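Local atomic coordinates of type I modular polyketide synthase (Streptomyces albus subsp. albus, PDB entry 6IYT), a protein that probably loads the extender unit, apparently ethylmalonyl, from coenzyme A onto the acyl carrier protein of its module during assembly of the polyketide salinomycin. Residues P34-G39 and A196-S201; D40-W45 and R430-F435; Y402-T407 and V413-Q418. All blocks are in the same frame, centred on the assembly; numbering follows the deposited sequence.

Interaction 1. Residues P34-G39 and A196-S201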
# COMPACT_ATOMS: atom_id res chain seq x y z
N PRO A 34 8.43 -3.96 20.15
CA PRO A 34 7.21 -3.16 20.24
C PRO A 34 6.02 -4.03 19.89
O PRO A 34 6.11 -4.89 19.02
CB PRO A 34 7.41 -2.05 19.18
CG PRO A 34 8.76 -2.30 18.56
CD PRO A 34 9.51 -3.22 19.47
N ALA A 35 4.92 -3.82 20.57
CA ALA A 35 3.70 -4.56 20.29
C ALA A 35 3.09 -4.00 19.02
O ALA A 35 3.17 -2.81 18.79
CB ALA A 35 2.72 -4.41 21.44
N LEU A 36 2.29 -4.82 18.34
CA LEU A 36 1.49 -4.33 17.23
C LEU A 36 0.50 -3.26 17.68
O LEU A 36 0.39 -2.23 17.04
CB LEU A 36 0.76 -5.49 16.51
CG LEU A 36 -0.18 -5.07 15.37
CD1 LEU A 36 0.54 -4.27 14.30
CD2 LEU A 36 -0.83 -6.29 14.72
N PHE A 37 -0.22 -3.51 18.79
CA PHE A 37 -1.18 -2.54 19.33
C PHE A 37 -0.91 -2.27 20.81
O PHE A 37 -0.52 -3.18 21.56
CB PHE A 37 -2.60 -3.05 19.16
CG PHE A 37 -2.99 -3.30 17.73
CD1 PHE A 37 -2.98 -2.26 16.82
CD2 PHE A 37 -3.36 -4.54 17.30
CE1 PHE A 37 -3.40 -2.46 15.52
CE2 PHE A 37 -3.74 -4.76 15.98
CZ PHE A 37 -3.74 -3.71 15.09
N SER A 38 -1.16 -1.03 21.23
CA SER A 38 -1.14 -0.67 22.64
C SER A 38 -2.56 -0.43 23.16
O SER A 38 -3.51 -0.35 22.39
CB SER A 38 -0.34 0.61 22.82
OG SER A 38 -0.87 1.63 21.99
N GLY A 39 -2.69 -0.30 24.47
CA GLY A 39 -3.99 -0.01 25.10
C GLY A 39 -5.01 -1.14 24.94
O GLY A 39 -4.68 -2.32 25.09
N ALA A 196 4.84 -1.23 5.93
CA ALA A 196 5.38 -2.57 5.65
C ALA A 196 5.80 -3.29 6.97
O ALA A 196 5.62 -4.52 7.12
CB ALA A 196 6.54 -2.48 4.71
N ALA A 197 6.17 -2.52 7.99
CA ALA A 197 6.53 -3.10 9.27
C ALA A 197 5.32 -3.65 10.03
O ALA A 197 5.48 -4.54 10.84
CB ALA A 197 7.27 -2.08 10.12
N VAL A 198 4.13 -3.11 9.79
CA VAL A 198 2.92 -3.62 10.41
C VAL A 198 2.65 -5.04 9.89
O VAL A 198 2.38 -5.94 10.64
CB VAL A 198 1.71 -2.70 10.11
CG1 VAL A 198 0.41 -3.34 10.53
CG2 VAL A 198 1.91 -1.35 10.78
N TRP A 199 2.75 -5.22 8.58
CA TRP A 199 2.61 -6.58 7.99
C TRP A 199 3.72 -7.50 8.51
O TRP A 199 3.48 -8.67 8.79
CB TRP A 199 2.65 -6.51 6.45
CG TRP A 199 1.37 -5.93 5.84
CD1 TRP A 199 1.22 -4.70 5.29
CD2 TRP A 199 0.12 -6.61 5.64
NE1 TRP A 199 -0.05 -4.54 4.86
CE2 TRP A 199 -0.75 -5.70 5.04
CE3 TRP A 199 -0.36 -7.87 5.98
CZ2 TRP A 199 -2.07 -6.02 4.70
CZ3 TRP A 199 -1.68 -8.21 5.62
CH2 TRP A 199 -2.51 -7.28 5.01
N GLN A 200 4.93 -7.01 8.53
CA GLN A 200 6.06 -7.78 9.00
C GLN A 200 5.82 -8.36 10.41
O GLN A 200 6.20 -9.50 10.68
CB GLN A 200 7.28 -6.89 9.01
CG GLN A 200 8.54 -7.56 9.50
CD GLN A 200 9.74 -6.62 9.42
OE1 GLN A 200 9.58 -5.39 9.31
NE2 GLN A 200 10.93 -7.19 9.41
N SER A 201 5.08 -7.63 11.24
CA SER A 201 4.86 -8.03 12.63
C SER A 201 3.93 -9.25 12.77
O SER A 201 3.97 -9.96 13.82
CB SER A 201 4.30 -6.84 13.46
OG SER A 201 2.89 -6.74 13.31

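Interaction 2. Residues D40-W45 and R430-F435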
# COMPACT_ATOMS: atom_id res chain seq x y z
N ASP A 40 -6.23 -0.76 24.54
CA ASP A 40 -7.38 -1.67 24.57
C ASP A 40 -8.15 -1.60 23.25
O ASP A 40 -9.31 -1.22 23.22
CB ASP A 40 -8.30 -1.30 25.72
CG ASP A 40 -7.73 -1.71 27.07
OD1 ASP A 40 -7.36 -2.88 27.22
OD2 ASP A 40 -7.63 -0.84 27.96
N PRO A 41 -7.48 -1.97 22.16
CA PRO A 41 -8.10 -2.00 20.86
C PRO A 41 -9.17 -3.12 20.77
O PRO A 41 -9.19 -4.05 21.58
CB PRO A 41 -6.93 -2.31 19.94
CG PRO A 41 -6.07 -3.20 20.77
CD PRO A 41 -6.22 -2.73 22.19
N LEU A 42 -9.92 -3.12 19.71
CA LEU A 42 -10.76 -4.22 19.43
C LEU A 42 -9.93 -5.47 19.12
O LEU A 42 -8.73 -5.40 18.86
CB LEU A 42 -11.76 -3.89 18.29
CG LEU A 42 -11.30 -3.90 16.86
CD1 LEU A 42 -12.48 -3.64 15.94
CD2 LEU A 42 -10.23 -2.87 16.64
N VAL A 43 -10.61 -6.61 19.19
CA VAL A 43 -10.01 -7.94 19.21
C VAL A 43 -10.54 -8.67 17.95
O VAL A 43 -11.72 -8.56 17.68
CB VAL A 43 -10.60 -8.72 20.44
CG1 VAL A 43 -9.95 -10.06 20.59
CG2 VAL A 43 -10.50 -7.87 21.70
N PRO A 44 -9.72 -9.55 17.32
CA PRO A 44 -10.25 -10.50 16.34
C PRO A 44 -10.53 -11.86 16.94
O PRO A 44 -9.74 -12.37 17.70
CB PRO A 44 -9.12 -10.60 15.32
CG PRO A 44 -7.89 -10.52 16.16
CD PRO A 44 -8.25 -9.54 17.30
N TRP A 45 -11.66 -12.46 16.56
CA TRP A 45 -11.93 -13.85 16.81
C TRP A 45 -11.90 -14.57 15.45
O TRP A 45 -12.75 -14.31 14.59
CB TRP A 45 -13.33 -14.02 17.40
CG TRP A 45 -13.45 -13.74 18.84
CD1 TRP A 45 -12.47 -13.25 19.68
CD2 TRP A 45 -14.59 -14.00 19.66
NE1 TRP A 45 -12.97 -13.11 20.95
CE2 TRP A 45 -14.27 -13.58 20.96
CE3 TRP A 45 -15.87 -14.54 19.41
CZ2 TRP A 45 -15.18 -13.68 22.02
CZ3 TRP A 45 -16.75 -14.66 20.44
CH2 TRP A 45 -16.41 -14.23 21.74
N ARG A 430 -9.13 -1.08 10.83
CA ARG A 430 -8.66 -1.18 9.45
C ARG A 430 -7.50 -2.16 9.28
O ARG A 430 -7.51 -2.97 8.35
CB ARG A 430 -8.25 0.21 8.91
CG ARG A 430 -7.80 0.18 7.47
CD ARG A 430 -8.89 -0.25 6.53
NE ARG A 430 -8.78 -1.65 6.12
CZ ARG A 430 -9.61 -2.26 5.27
NH1 ARG A 430 -10.75 -1.68 4.91
NH2 ARG A 430 -9.36 -3.50 4.88
N VAL A 431 -6.52 -2.12 10.16
CA VAL A 431 -5.40 -3.07 10.10
C VAL A 431 -5.93 -4.49 10.21
O VAL A 431 -5.55 -5.38 9.44
CB VAL A 431 -4.36 -2.79 11.18
CG1 VAL A 431 -3.29 -3.86 11.20
CG2 VAL A 431 -3.73 -1.40 10.94
N LEU A 432 -6.67 -4.76 11.28
CA LEU A 432 -7.21 -6.11 11.48
C LEU A 432 -8.07 -6.57 10.32
O LEU A 432 -8.10 -7.78 10.00
CB LEU A 432 -8.00 -6.17 12.78
CG LEU A 432 -7.20 -6.03 14.09
CD1 LEU A 432 -8.15 -6.05 15.28
CD2 LEU A 432 -6.16 -7.12 14.23
N THR A 433 -8.84 -5.64 9.75
CA THR A 433 -9.67 -5.95 8.57
C THR A 433 -8.84 -6.33 7.33
O THR A 433 -9.09 -7.36 6.72
CB THR A 433 -10.66 -4.80 8.25
OG1 THR A 433 -11.50 -4.56 9.39
CG2 THR A 433 -11.54 -5.18 7.08
N SER A 434 -7.74 -5.64 7.10
CA SER A 434 -6.85 -6.00 6.04
C SER A 434 -6.16 -7.33 6.31
O SER A 434 -6.04 -8.19 5.40
CB SER A 434 -5.83 -4.88 5.80
OG SER A 434 -6.51 -3.73 5.32
N PHE A 435 -5.74 -7.55 7.55
CA PHE A 435 -5.18 -8.84 7.94
C PHE A 435 -6.22 -9.97 7.64
O PHE A 435 -5.86 -11.03 7.15
CB PHE A 435 -4.85 -8.89 9.42
CG PHE A 435 -3.62 -8.11 9.85
CD1 PHE A 435 -2.78 -7.47 8.95
CD2 PHE A 435 -3.29 -8.09 11.21
CE1 PHE A 435 -1.62 -6.84 9.40
CE2 PHE A 435 -2.19 -7.41 11.66
CZ PHE A 435 -1.35 -6.77 10.76

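Interaction 3. Residues Y402-T407 and V413-Q418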
# COMPACT_ATOMS: atom_id res chain seq x y z
N TYR A 402 -6.92 -2.24 -7.75
CA TYR A 402 -7.92 -2.40 -8.83
C TYR A 402 -7.24 -2.82 -10.13
O TYR A 402 -7.65 -3.79 -10.78
CB TYR A 402 -8.70 -1.12 -9.04
CG TYR A 402 -9.79 -1.24 -10.07
CD1 TYR A 402 -10.99 -1.87 -9.77
CD2 TYR A 402 -9.61 -0.77 -11.38
CE1 TYR A 402 -12.01 -1.96 -10.70
CE2 TYR A 402 -10.62 -0.86 -12.31
CZ TYR A 402 -11.83 -1.44 -11.95
OH TYR A 402 -12.84 -1.56 -12.88
N GLY A 403 -6.13 -2.16 -10.44
CA GLY A 403 -5.36 -2.48 -11.63
C GLY A 403 -4.73 -3.86 -11.59
O GLY A 403 -4.66 -4.53 -12.60
N ILE A 404 -4.28 -4.29 -10.42
CA ILE A 404 -3.72 -5.60 -10.28
C ILE A 404 -4.78 -6.67 -10.57
O ILE A 404 -4.53 -7.60 -11.31
CB ILE A 404 -3.11 -5.81 -8.87
CG1 ILE A 404 -1.89 -4.89 -8.71
CG2 ILE A 404 -2.71 -7.26 -8.68
CD1 ILE A 404 -1.47 -4.70 -7.27
N SER A 405 -5.96 -6.54 -9.94
CA SER A 405 -7.06 -7.51 -10.18
C SER A 405 -7.48 -7.53 -11.65
O SER A 405 -7.63 -8.60 -12.25
CB SER A 405 -8.27 -7.18 -9.31
OG SER A 405 -7.89 -7.14 -7.97
N GLU A 406 -7.65 -6.35 -12.22
CA GLU A 406 -8.04 -6.22 -13.67
C GLU A 406 -7.02 -6.91 -14.60
O GLU A 406 -7.38 -7.61 -15.57
CB GLU A 406 -8.12 -4.74 -14.03
CG GLU A 406 -9.53 -4.20 -14.23
CD GLU A 406 -9.54 -2.94 -15.10
OE1 GLU A 406 -8.47 -2.57 -15.65
OE2 GLU A 406 -10.61 -2.30 -15.19
N THR A 407 -5.74 -6.70 -14.32
CA THR A 407 -4.68 -7.38 -15.06
C THR A 407 -4.72 -8.89 -14.86
O THR A 407 -4.60 -9.66 -15.81
CB THR A 407 -3.29 -6.84 -14.64
OG1 THR A 407 -3.23 -5.42 -14.87
CG2 THR A 407 -2.18 -7.54 -15.40
N VAL A 413 -5.61 -15.58 -14.18
CA VAL A 413 -5.04 -16.17 -12.95
C VAL A 413 -5.59 -15.40 -11.75
O VAL A 413 -5.62 -14.18 -11.77
CB VAL A 413 -3.49 -16.08 -12.92
CG1 VAL A 413 -2.93 -16.59 -11.61
CG2 VAL A 413 -2.88 -16.85 -14.09
N GLU A 414 -6.12 -16.10 -10.78
CA GLU A 414 -6.63 -15.47 -9.55
C GLU A 414 -5.48 -15.06 -8.68
O GLU A 414 -4.60 -15.87 -8.38
CB GLU A 414 -7.48 -16.46 -8.77
CG GLU A 414 -8.98 -16.27 -8.96
CD GLU A 414 -9.75 -16.51 -7.68
OE1 GLU A 414 -9.14 -17.01 -6.70
OE2 GLU A 414 -10.95 -16.17 -7.63
N VAL A 415 -5.50 -13.81 -8.21
CA VAL A 415 -4.51 -13.35 -7.21
C VAL A 415 -5.22 -12.58 -6.08
O VAL A 415 -6.39 -12.23 -6.22
CB VAL A 415 -3.45 -12.41 -7.84
CG1 VAL A 415 -2.81 -13.07 -9.05
CG2 VAL A 415 -4.08 -11.07 -8.24
N LEU A 416 -4.52 -12.40 -4.95
CA LEU A 416 -5.01 -11.51 -3.89
C LEU A 416 -4.34 -10.15 -4.03
O LEU A 416 -3.12 -10.07 -4.14
CB LEU A 416 -4.71 -12.09 -2.52
CG LEU A 416 -4.95 -11.16 -1.33
CD1 LEU A 416 -6.42 -10.90 -1.11
CD2 LEU A 416 -4.31 -11.76 -0.09
N ALA A 417 -5.16 -9.12 -4.14
CA ALA A 417 -4.68 -7.75 -4.18
C ALA A 417 -5.22 -7.00 -2.98
O ALA A 417 -6.43 -6.77 -2.88
CB ALA A 417 -5.11 -7.08 -5.48
N GLN A 418 -4.36 -6.77 -2.01
CA GLN A 418 -4.79 -6.41 -0.69
C GLN A 418 -4.16 -5.07 -0.34
O GLN A 418 -2.97 -4.93 -0.43
CB GLN A 418 -4.31 -7.46 0.29
CG GLN A 418 -4.64 -7.13 1.70
CD GLN A 418 -6.09 -7.12 1.93
OE1 GLN A 418 -6.77 -8.08 1.59
NE2 GLN A 418 -6.61 -5.99 2.40
O HOH W 1 -8.13 -9.95 -7.28

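Interaction 1. Residues P34-G39 and A196-S201
Leu36 and Ser201 mark the closest approach of the two backbones, their CA atoms 6.8 Å apart, where an irregular chain, 34-39, passes the C-terminal part of the helix that includes 196-200. No hydrogen bond links the two segments. Within 196-201, Val198 O takes the backbone N-H of Ser201 at 3.2 Å from Ser201 N, and it also accepts the Ser201 hydroxyl, OG to O 2.8 Å. That second bond is bent, with a C=O...OG angle of 139° and the hydroxyl tilted somewhat out of the carbonyl plane. It ties OG back to the Val198 carbonyl, so what Leu36 meets is a hydroxyl already engaged.

Leu36 does the reaching. Its CG stands opposite the backbone N (chi1 176°), which carries CD1 toward Ser201 and Val198. CD1 rests 3.6 Å from Ser201 OG and 3.9 Å from Val198 CG1, so a single methyl bridges the hydroxyl and the valine branch; CD2 sits a little farther from the same OG and is turned toward Phe435. The leucine and valine side chains run at about a right angle to each other, meeting through one methyl apiece. On the loop side, Leu36 CG lies over the centre of the Phe37 ring, 3.6 Å above its plane.

This is van der Waals packing, mostly apolar, between the segment leading into strand 43-49 and a helix of the acyltransferase domain. Helix 428-439 packs alongside, with Phe435 against Leu36 and Val431 against Val198, while Phe146 of helix 144-158 packs on Val198 and Ser143, just ahead of that helix, hydrogen-bonds Leu36 O.

Interaction 2. Residues D40-W45 and R430-F435
A single methyl of Leu432 meets everything that strand 43-49 and its lead-in offer here. Leu432 CD1 lies 3.7 Å from Leu42 O, a van der Waals contact with the peptide oxygen, and 4.0 Å from Leu42 CD2. The third partner is the proline ring, Pro44 CD standing 4.0 Å from that same CD1. Leu42 and Leu432 lie alongside with their chains running opposite ways, the proline ring standing across the leucine. With chi1 at -68°, CG of Leu432 is opposite its own carbonyl carbon, and the extended chi2 of 177° sends CD1 outward between Leu42 and Pro44.

The strand belongs to the small antiparallel sheet 43-49, 90-96, 111-114, and helix 428-439 packs against one face of it, over strands 43-49 and 90-96. The sheet is consistent with the linker that precedes acyltransferase domains in modular synthases, so the contact probably joins that linker to helix 428-439. Leu95 of the neighbouring strand 90-96 touches Leu42, Pro44 and Thr433, extending the apolar layer.

Farther back, the helix is braced by polar groups. Arg430 NH2 donates to Ser434 OG at 2.9 Å, the oxygen lying 19° out of the guanidinium plane, and Thr433 CB packs over one face of that group, offset toward its rim. Salt bridges to Glu425 and Glu437 hold the guanidinium further, and Ser434 OG is also hydrogen-bonded to Thr420 O.

Interaction 3. Residues Y402-T407 and V413-Q418
Helix 401-411 runs beside the chain entering strand 416-418, closest at Ser405 and Ala417, whose CA atoms are 6.5 Å apart. Ala417 offers only its methyl, yet two helix residues meet it: Ser405 OG at 3.7 Å and Ile404 CG2 at 4.0 Å from Ala417 CB. The isoleucine branch also touches Val415, CG2 to CG2 at 4.1 Å, the two side chains being set nearly perpendicular. Ile404 CG2 lies opposite its backbone N, which turns that methyl, rather than the longer CG1 arm, to the strand.

Helix and strand are the last two elements of a beta-alpha-beta unit begun by strand 388-393, and 416-418 is an outer strand of the four-stranded parallel sheet. Phe391 of the adjoining strand touches both Ile404 and Val415, continuing the apolar seam.

Polar atoms meet through a water. It lies 2.9 Å from Ser405 OG and donates to Val415 O at 3.1 Å, bridging helix to chain. The same hydroxyl is hydrogen-bonded to Thr401 O one turn back, and Arg441 also donates to Val415 O.

How the interactions relate
Interactions 1 and 2 are buried and adjoin: helix 428-439, which carries a segment of interaction 2, also packs against both segments of interaction 1, and Trp199 CZ3 lies 3.6 Å from Phe435 CD1. Consecutive N-terminal segments, 34-39 and 40-45, thus lie against two helices of the transferase. Interaction 3, about 26 Å and 24 Å between centres from interactions 1 and 2, is a short-range contact inside one beta-alpha-beta unit and only partly buried, and it includes a water bridge where the other two segment pairs meet by van der Waals packing. Its Gln418 still reaches toward the others, touching Trp199 and Ser434.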